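Side-chain contacts in variant surface glycoprotein MITAT 1.1 (Trypanosoma brucei brucei, PDB 5LY9), which forms a dense coat on the surface of the parasite and, by switching among antigenically distinct versions, lets the trypanosome evade the host immune response: residues A[241-244]-A[245-248]; A[248-251]-A[252-256]; A[106-109]-A[110-113]; A[212-215]-A[216-219]. All coordinates share one frame; numbering follows the deposited sequence. Where two conformers were deposited one is given.

Overall arrangement
The chain is the large N-terminal domain of the A-type glycoprotein, and its four contacts are all local. Contact 3 comes first, along the final turns of the long helix 62-114. Contact 4 follows, closing the hairpin between strands 211-213 and 218-220. Contact 1 turns the chain from helix 239-242 into helix 244-254, and contact 2 runs on to the end of that helix, sharing Glu248 with contact 1. Apart from this overlap they lie in series, with no nesting or crossing. Contact 4 touches both contact 1 and contact 3, tying the hairpin to helix 244-254 and to helix 62-114. Contacts 3 and 4 also reach the second subunit.

Contact 1 of 4, residues A[241-244]-A[245-248]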
# COMPACT_ATOMS: atom_id res chain seq x y z
N ALA A 241 -1.90 -17.83 17.13
CA ALA A 241 -1.08 -18.03 18.34
C ALA A 241 0.22 -18.64 17.97
O ALA A 241 1.22 -18.17 18.45
CB ALA A 241 -1.78 -18.93 19.34
N THR A 242 0.21 -19.71 17.17
CA THR A 242 1.44 -20.49 16.94
C THR A 242 2.37 -20.01 15.83
O THR A 242 3.59 -20.32 15.84
CB THR A 242 1.11 -21.95 16.66
OG1 THR A 242 0.22 -22.11 15.54
CG2 THR A 242 0.37 -22.60 17.96
N ALA A 243 1.83 -19.24 14.88
CA ALA A 243 2.59 -18.88 13.71
C ALA A 243 2.00 -17.58 13.17
O ALA A 243 1.50 -17.54 12.07
CB ALA A 243 2.54 -20.01 12.69
N PRO A 244 2.01 -16.52 14.00
CA PRO A 244 1.25 -15.31 13.60
C PRO A 244 1.64 -14.77 12.24
O PRO A 244 0.75 -14.30 11.55
CB PRO A 244 1.52 -14.28 14.71
CG PRO A 244 2.66 -14.82 15.42
CD PRO A 244 2.64 -16.32 15.33
N ALA A 245 2.92 -14.67 11.89
CA ALA A 245 3.25 -14.10 10.58
C ALA A 245 2.65 -14.90 9.43
O ALA A 245 2.30 -14.32 8.38
CB ALA A 245 4.74 -13.95 10.39
N TRP A 246 2.54 -16.23 9.59
CA TRP A 246 1.96 -17.12 8.58
C TRP A 246 0.45 -16.94 8.51
O TRP A 246 -0.09 -16.83 7.43
CB TRP A 246 2.28 -18.57 8.88
CG TRP A 246 3.75 -18.84 8.86
CD1 TRP A 246 4.65 -18.67 9.86
CD2 TRP A 246 4.46 -19.45 7.79
NE1 TRP A 246 5.88 -19.12 9.48
CE2 TRP A 246 5.80 -19.62 8.21
CE3 TRP A 246 4.12 -19.85 6.51
CZ2 TRP A 246 6.79 -20.17 7.36
CZ3 TRP A 246 5.10 -20.38 5.69
CH2 TRP A 246 6.39 -20.54 6.10
N HIS A 247 -0.19 -16.84 9.65
CA HIS A 247 -1.62 -16.54 9.65
C HIS A 247 -1.87 -15.18 9.02
O HIS A 247 -2.81 -15.05 8.24
CB HIS A 247 -2.13 -16.48 11.09
CG HIS A 247 -3.59 -16.24 11.16
ND1 HIS A 247 -4.13 -14.99 11.05
CD2 HIS A 247 -4.64 -17.09 11.19
CE1 HIS A 247 -5.45 -15.07 11.08
NE2 HIS A 247 -5.78 -16.33 11.23
N GLU A 248 -1.02 -14.17 9.33
CA GLU A 248 -1.24 -12.86 8.84
C GLU A 248 -1.10 -12.74 7.32
O GLU A 248 -1.95 -12.14 6.66
CB GLU A 248 -0.31 -11.86 9.55
CG GLU A 248 -0.41 -10.46 8.97
CD GLU A 248 -1.74 -9.73 9.20
OE1 GLU A 248 -2.63 -10.21 9.92
OE2 GLU A 248 -1.88 -8.64 8.64
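The first turn of helix 244-254 starts from Ala243, its N-cap residue, which is also where the chain leaves the conformation of the short helix 239-242. Pro244 follows as the first helical residue. The carbonyl oxygen of Ala243 holds the turn together: His247 N donates to Ala243 O at 3.0 Å in a nearly straight bond, and Trp246 N adds a weak one to the same atom. One residue on, Glu248 N reaches Pro244 O at 2.8 Å.

Trp246 is the main side chain of this first turn. Its CG lies beside its own backbone N, anti to the carbonyl carbon (chi1 -62°), and this turns the indole back over the start of the helix. Trp246 CB sits 3.4 Å from Ala243 O, and the five-membered end of the ring meets the methyl obliquely, Trp246 CD1 being 3.8 Å from Ala243 CB. Beyond the turn the indole is wedged among Leu14, Leu17, Leu101 and Ile105, and its NE1 is hydrogen-bonded to Leu214 O of the hairpin, so its one polar atom is satisfied in a buried place.

Glu248 takes a different course: its chain bends at chi2 (67°) and carries the carboxylate out to salt bridges with Arg93 and Arg96 of helix 62-114. Its base stays with the turn, Glu248 CB lying 3.3 Å from Pro244 O.

Contact 2 of 4, residues A[248-251]-A[252-256]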
# COMPACT_ATOMS: atom_id res chain seq x y z
N GLU A 248 -1.02 -14.17 9.33
CA GLU A 248 -1.24 -12.86 8.84
C GLU A 248 -1.10 -12.74 7.32
O GLU A 248 -1.95 -12.14 6.66
CB GLU A 248 -0.31 -11.86 9.55
CG GLU A 248 -0.41 -10.46 8.97
CD GLU A 248 -1.74 -9.73 9.20
OE1 GLU A 248 -2.63 -10.21 9.92
OE2 GLU A 248 -1.88 -8.64 8.64
N ALA A 249 -0.06 -13.35 6.72
CA ALA A 249 0.02 -13.35 5.24
C ALA A 249 -1.15 -14.06 4.60
O ALA A 249 -1.65 -13.61 3.60
CB ALA A 249 1.30 -13.93 4.74
N TRP A 250 -1.58 -15.16 5.21
CA TRP A 250 -2.70 -15.88 4.66
C TRP A 250 -4.01 -15.12 4.67
O TRP A 250 -4.70 -15.00 3.64
CB TRP A 250 -2.82 -17.24 5.36
CG TRP A 250 -4.06 -17.98 5.10
CD1 TRP A 250 -4.40 -18.66 3.99
CD2 TRP A 250 -5.10 -18.20 6.06
NE1 TRP A 250 -5.64 -19.28 4.18
CE2 TRP A 250 -6.10 -18.97 5.42
CE3 TRP A 250 -5.32 -17.74 7.35
CZ2 TRP A 250 -7.31 -19.35 6.07
CZ3 TRP A 250 -6.49 -18.13 8.03
CH2 TRP A 250 -7.49 -18.89 7.35
N GLU A 251 -4.36 -14.63 5.83
CA GLU A 251 -5.60 -13.84 6.00
C GLU A 251 -5.54 -12.56 5.19
O GLU A 251 -6.51 -12.22 4.49
CB GLU A 251 -5.82 -13.54 7.46
CG GLU A 251 -7.09 -12.75 7.69
CD GLU A 251 -7.47 -12.63 9.14
OE1 GLU A 251 -8.06 -13.62 9.68
OE2 GLU A 251 -7.15 -11.58 9.73
N ALA A 252 -4.40 -11.86 5.20
CA ALA A 252 -4.33 -10.62 4.45
C ALA A 252 -4.49 -10.90 2.96
O ALA A 252 -5.11 -10.14 2.23
CB ALA A 252 -3.02 -9.93 4.71
N ARG A 253 -3.89 -11.99 2.48
CA ARG A 253 -4.06 -12.28 1.08
C ARG A 253 -5.52 -12.53 0.74
O ARG A 253 -6.04 -12.03 -0.28
CB ARG A 253 -3.15 -13.45 0.65
CG ARG A 253 -2.84 -13.35 -0.85
CD ARG A 253 -2.01 -14.45 -1.38
NE ARG A 253 -1.42 -14.06 -2.66
CZ ARG A 253 -0.74 -14.88 -3.43
NH1 ARG A 253 -0.57 -16.20 -3.09
NH2 ARG A 253 -0.15 -14.38 -4.55
N ASN A 254 -6.19 -13.29 1.59
CA ASN A 254 -7.60 -13.58 1.32
C ASN A 254 -8.44 -12.33 1.37
O ASN A 254 -9.49 -12.28 0.66
CB ASN A 254 -8.12 -14.55 2.35
CG ASN A 254 -7.77 -15.94 2.02
OD1 ASN A 254 -7.51 -16.27 0.85
ND2 ASN A 254 -7.73 -16.81 3.06
N ARG A 255 -8.06 -11.35 2.17
CA ARG A 255 -8.86 -10.10 2.33
C ARG A 255 -8.52 -8.93 1.43
O ARG A 255 -9.11 -7.83 1.60
CB ARG A 255 -8.90 -9.67 3.82
CG ARG A 255 -9.63 -10.79 4.52
CD ARG A 255 -9.78 -10.69 5.99
NE ARG A 255 -10.48 -11.90 6.46
CZ ARG A 255 -10.93 -12.04 7.70
NH1 ARG A 255 -10.82 -11.05 8.58
NH2 ARG A 255 -11.51 -13.17 8.05
N GLU A 256 -7.72 -9.17 0.40
CA GLU A 256 -7.30 -8.10 -0.50
C GLU A 256 -8.53 -7.53 -1.20
O GLU A 256 -9.36 -8.28 -1.80
CB GLU A 256 -6.39 -8.63 -1.58
CG GLU A 256 -5.05 -9.04 -1.04
CD GLU A 256 -4.19 -9.87 -2.00
OE1 GLU A 256 -4.73 -10.37 -2.96
OE2 GLU A 256 -2.96 -10.02 -1.73
O HOH W 1 -9.10 -9.22 8.57
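Glu251, in the last turn of helix 244-254, and Arg255, just past its end, stack their flat ends: carboxylate and guanidinium planes are within 3° of parallel, with Glu251 CD 3.7 Å above the Arg255 plane, over its centre. The salt bridge is therefore long, Glu251 OE1 to Arg255 NH2 being 3.8 Å, and no N-H points at the oxygen; the pairing is one of charge alone. A water completes the link, accepting from Arg255 NH1 (doubtfully short) and donating to Glu251 OE2 at 3.3 Å. The extended Glu251 chain also lends its methylene, with Glu251 CG 3.7 Å from Arg255 NE.

A second pair lies round the helix. Asn254 ND2 sits 3.3 Å above the plane of the Trp250 indole, offset toward its rim, with amide and ring planes 72° apart. Both nitrogens are donors, and neither bonds to the other: Trp250 NE1 and Asn254 ND2 converge on Gln164 O, fixing both groups. Backbone bonds run beneath them, Asn254 N to Trp250 O at 3.1 Å and, at the helix end, Arg255 N to Glu251 O at 2.9 Å.

Farther out, Arg93 of helix 62-114 pairs with Glu251 OE2, and Ala252 packs on Arg93 and Ser94. On another flank Arg253 reaches Glu20 of helix 8-21 and touches Val24 of helix 24-55, fastening the end of helix 244-254 to the long helices.

Contact 3 of 4, residues A[106-109]-A[110-113]; sequences DEFL and NLLE
Phe108 and Leu112, one turn apart, make the main apolar touch. With CG turned away from the backbone N (chi1 -161°), the Phe108 ring swings toward the following turn. There Phe108 CE2 meets Leu112 CD1 at 3.6 Å and Leu112 CG at 3.7 Å, an oblique approach of the leucine's branched end to the CE2 corner of the ring. Leu112 CG is itself tucked near Phe108 O, while Leu111 CD2 approaches Phe108 CE1 only loosely, at 4.5 Å. Leu109 adds its CB, 3.2 Å from Asn110 N, and its carbonyl, Leu109 O accepting from Glu113 N at 2.9 Å.

Asn110 works the polar side. A water accepts from Asn110 ND2 at 2.9 Å and donates to Glu107 O at 2.8 Å, with a weak third bond to Glu107 OE2; it thus joins an amide, a helix carbonyl and a carboxylate. Asn110 ND2 is also hydrogen-bonded to Lys212 O of the second subunit. Asn110 CB packs close on Asp106 O, at 3.1 Å.

All this belongs to the last turns of helix 62-114, one of the long helices of the A-type domain, at the face where two subunits meet. Glu107 spreads its two oxygens over the backbone of the second subunit, OE2 to Leu214 N and OE1 to Ala215 N, and Leu111 packs on Leu111 of the second subunit. Within its own chain Phe108 lies against Leu214.

The extended Glu113 side chain leaves the helix and ends in a salt bridge to Arg135.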
# COMPACT_ATOMS: atom_id res chain seq x y z
N ASP A 106 13.63 -15.87 4.13
CA ASP A 106 14.89 -15.68 3.42
C ASP A 106 16.08 -15.70 4.40
O ASP A 106 17.17 -16.22 4.11
CB ASP A 106 14.85 -14.37 2.60
CG ASP A 106 13.95 -14.45 1.37
OD1 ASP A 106 13.38 -15.54 1.10
OD2 ASP A 106 13.84 -13.39 0.68
N GLU A 107 15.89 -15.08 5.56
CA GLU A 107 16.98 -15.01 6.55
C GLU A 107 17.31 -16.43 7.03
O GLU A 107 18.50 -16.82 7.16
CB GLU A 107 16.62 -14.06 7.68
CG GLU A 107 17.64 -13.92 8.81
CD GLU A 107 18.92 -13.21 8.40
OE1 GLU A 107 18.84 -12.38 7.43
OE2 GLU A 107 19.95 -13.43 9.16
N PHE A 108 16.29 -17.22 7.35
CA PHE A 108 16.56 -18.58 7.89
C PHE A 108 17.16 -19.47 6.79
O PHE A 108 18.12 -20.23 7.05
CB PHE A 108 15.39 -19.21 8.59
CG PHE A 108 15.79 -20.31 9.49
CD1 PHE A 108 16.38 -20.02 10.74
CD2 PHE A 108 15.74 -21.61 9.06
CE1 PHE A 108 16.79 -21.03 11.55
CE2 PHE A 108 16.16 -22.63 9.89
CZ PHE A 108 16.71 -22.36 11.08
N LEU A 109 16.58 -19.44 5.59
CA LEU A 109 17.16 -20.22 4.49
C LEU A 109 18.61 -19.83 4.21
O LEU A 109 19.46 -20.70 3.98
CB LEU A 109 16.36 -20.15 3.19
CG LEU A 109 15.00 -20.87 3.12
CD1 LEU A 109 14.33 -20.54 1.83
CD2 LEU A 109 15.08 -22.37 3.25
N ASN A 110 18.88 -18.52 4.19
CA ASN A 110 20.22 -18.03 3.99
C ASN A 110 21.16 -18.59 5.08
O ASN A 110 22.32 -18.97 4.77
CB ASN A 110 20.28 -16.51 4.00
CG ASN A 110 21.70 -15.96 3.83
OD1 ASN A 110 22.24 -15.98 2.74
ND2 ASN A 110 22.30 -15.53 4.92
N LEU A 111 20.68 -18.61 6.35
CA LEU A 111 21.56 -19.06 7.41
C LEU A 111 21.87 -20.56 7.20
O LEU A 111 23.02 -20.96 7.26
CB LEU A 111 20.89 -18.85 8.79
CG LEU A 111 21.66 -19.48 9.94
CD1 LEU A 111 23.05 -18.84 10.08
CD2 LEU A 111 20.89 -19.33 11.20
N LEU A 112 20.86 -21.37 6.89
CA LEU A 112 21.08 -22.78 6.66
C LEU A 112 22.03 -22.98 5.50
O LEU A 112 22.95 -23.84 5.58
CB LEU A 112 19.81 -23.56 6.42
CG LEU A 112 18.86 -23.70 7.58
CD1 LEU A 112 17.60 -24.47 7.17
CD2 LEU A 112 19.55 -24.28 8.75
N GLU A 113 21.84 -22.23 4.41
CA GLU A 113 22.78 -22.31 3.29
C GLU A 113 24.21 -22.01 3.69
O GLU A 113 25.19 -22.61 3.17
CB GLU A 113 22.33 -21.40 2.15
CG GLU A 113 23.00 -21.72 0.85
CD GLU A 113 22.47 -20.86 -0.31
OE1 GLU A 113 21.36 -20.23 -0.16
OE2 GLU A 113 23.17 -20.82 -1.38
O HOH W 2 20.94 -15.47 7.43

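Contact 4 of 4, residues A[212-215]-A[216-219]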
# COMPACT_ATOMS: atom_id res chain seq x y z
N LYS A 212 11.62 -22.04 18.29
CA LYS A 212 10.73 -21.85 17.17
C LYS A 212 11.42 -20.94 16.19
O LYS A 212 11.79 -19.78 16.53
CB LYS A 212 9.42 -21.21 17.64
CG LYS A 212 8.77 -21.90 18.81
CD LYS A 212 8.46 -23.35 18.48
CE LYS A 212 6.99 -23.55 18.15
NZ LYS A 212 6.41 -22.32 17.47
N VAL A 213 11.58 -21.41 14.96
CA VAL A 213 12.27 -20.66 13.90
C VAL A 213 11.37 -20.64 12.66
O VAL A 213 10.28 -21.20 12.67
CB VAL A 213 13.67 -21.20 13.63
CG1 VAL A 213 14.53 -21.11 14.90
CG2 VAL A 213 13.64 -22.63 13.08
N LEU A 214 11.83 -19.99 11.60
CA LEU A 214 11.02 -19.80 10.40
C LEU A 214 9.67 -19.20 10.80
O LEU A 214 8.58 -19.70 10.38
CB LEU A 214 10.89 -21.09 9.58
CG LEU A 214 12.10 -21.40 8.69
CD1 LEU A 214 12.21 -22.85 8.35
CD2 LEU A 214 12.13 -20.56 7.41
N ALA A 215 9.71 -18.18 11.67
CA ALA A 215 8.49 -17.50 12.17
C ALA A 215 7.42 -18.45 12.70
O ALA A 215 6.22 -18.25 12.56
CB ALA A 215 7.95 -16.59 11.07
N GLY A 216 7.88 -19.48 13.39
CA GLY A 216 6.98 -20.43 14.05
C GLY A 216 6.71 -21.72 13.30
O GLY A 216 6.06 -22.61 13.82
N TYR A 217 7.12 -21.84 12.06
CA TYR A 217 6.85 -23.03 11.29
C TYR A 217 7.64 -24.23 11.80
O TYR A 217 7.10 -25.37 11.86
CB TYR A 217 7.21 -22.77 9.81
CG TYR A 217 7.19 -23.92 8.89
CD1 TYR A 217 6.13 -24.82 8.85
CD2 TYR A 217 8.20 -24.10 7.99
CE1 TYR A 217 6.14 -25.88 7.96
CE2 TYR A 217 8.22 -25.15 7.10
CZ TYR A 217 7.17 -26.02 7.02
OH TYR A 217 7.18 -27.11 6.15
N MET A 218 8.90 -23.98 12.16
CA MET A 218 9.85 -25.05 12.48
C MET A 218 10.18 -25.02 13.96
O MET A 218 10.43 -23.97 14.51
CB MET A 218 11.15 -24.97 11.67
CG MET A 218 12.19 -26.01 12.10
SD MET A 218 13.75 -25.81 11.16
CE MET A 218 13.25 -26.75 9.88
N THR A 219 10.15 -26.19 14.58
CA THR A 219 10.60 -26.34 15.98
C THR A 219 11.93 -27.10 15.97
O THR A 219 11.98 -28.17 15.41
CB THR A 219 9.56 -27.14 16.82
OG1 THR A 219 8.30 -26.51 16.74
CG2 THR A 219 10.02 -27.24 18.36
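Met218 and Val213 form the last hydrogen-bonded antiparallel pair of the hairpin 211-213/218-220, and their side chains lie alongside each other on one face of the sheet. From its base, Met218 CB rests 3.7 Å from Val213 CG2 and touches Leu214 CD1. CG continues past the same valine methyl, and Met218 SD lies 3.7 Å from Val213 CG2. The chain then bends at chi3 (-86°), which brings Met218 CE to 4.3 Å from Leu214 CD1. The sulfur thus lies on Val213, the methyl only loosely on Leu214.

Two bonds hold the pair: Val213 N gives to Met218 O at 2.8 Å, nearly straight and in the carbonyl plane, and Met218 N gives to Val213 O at 3.1 Å, from 37° above the Val213 carbonyl plane. Tyr217 and Met218 face Val213, a classic beta bulge. The chain reverses through a type I' turn, Leu214 to Tyr217, closed by Tyr217 N to Leu214 O at 3.1 Å; a weak Gly216 N to Val213 O bond spans the overlapping turn one residue earlier. Gly216 takes a phi of 98°, where a CB would jam against Ala215 O. On the other face Lys212 lies beside Thr219, though doubtfully, in one of two conformers.

The hairpin supplies the last two strands of a four-stranded antiparallel sheet, 211-213 outermost. Met218 packs on Leu229 of strand 228-229, Tyr217 OH is hydrogen-bonded to Gln171 O, Val213 abuts Phe108 of helix 62-114, and Leu214 reaches Leu14 of helix 8-21.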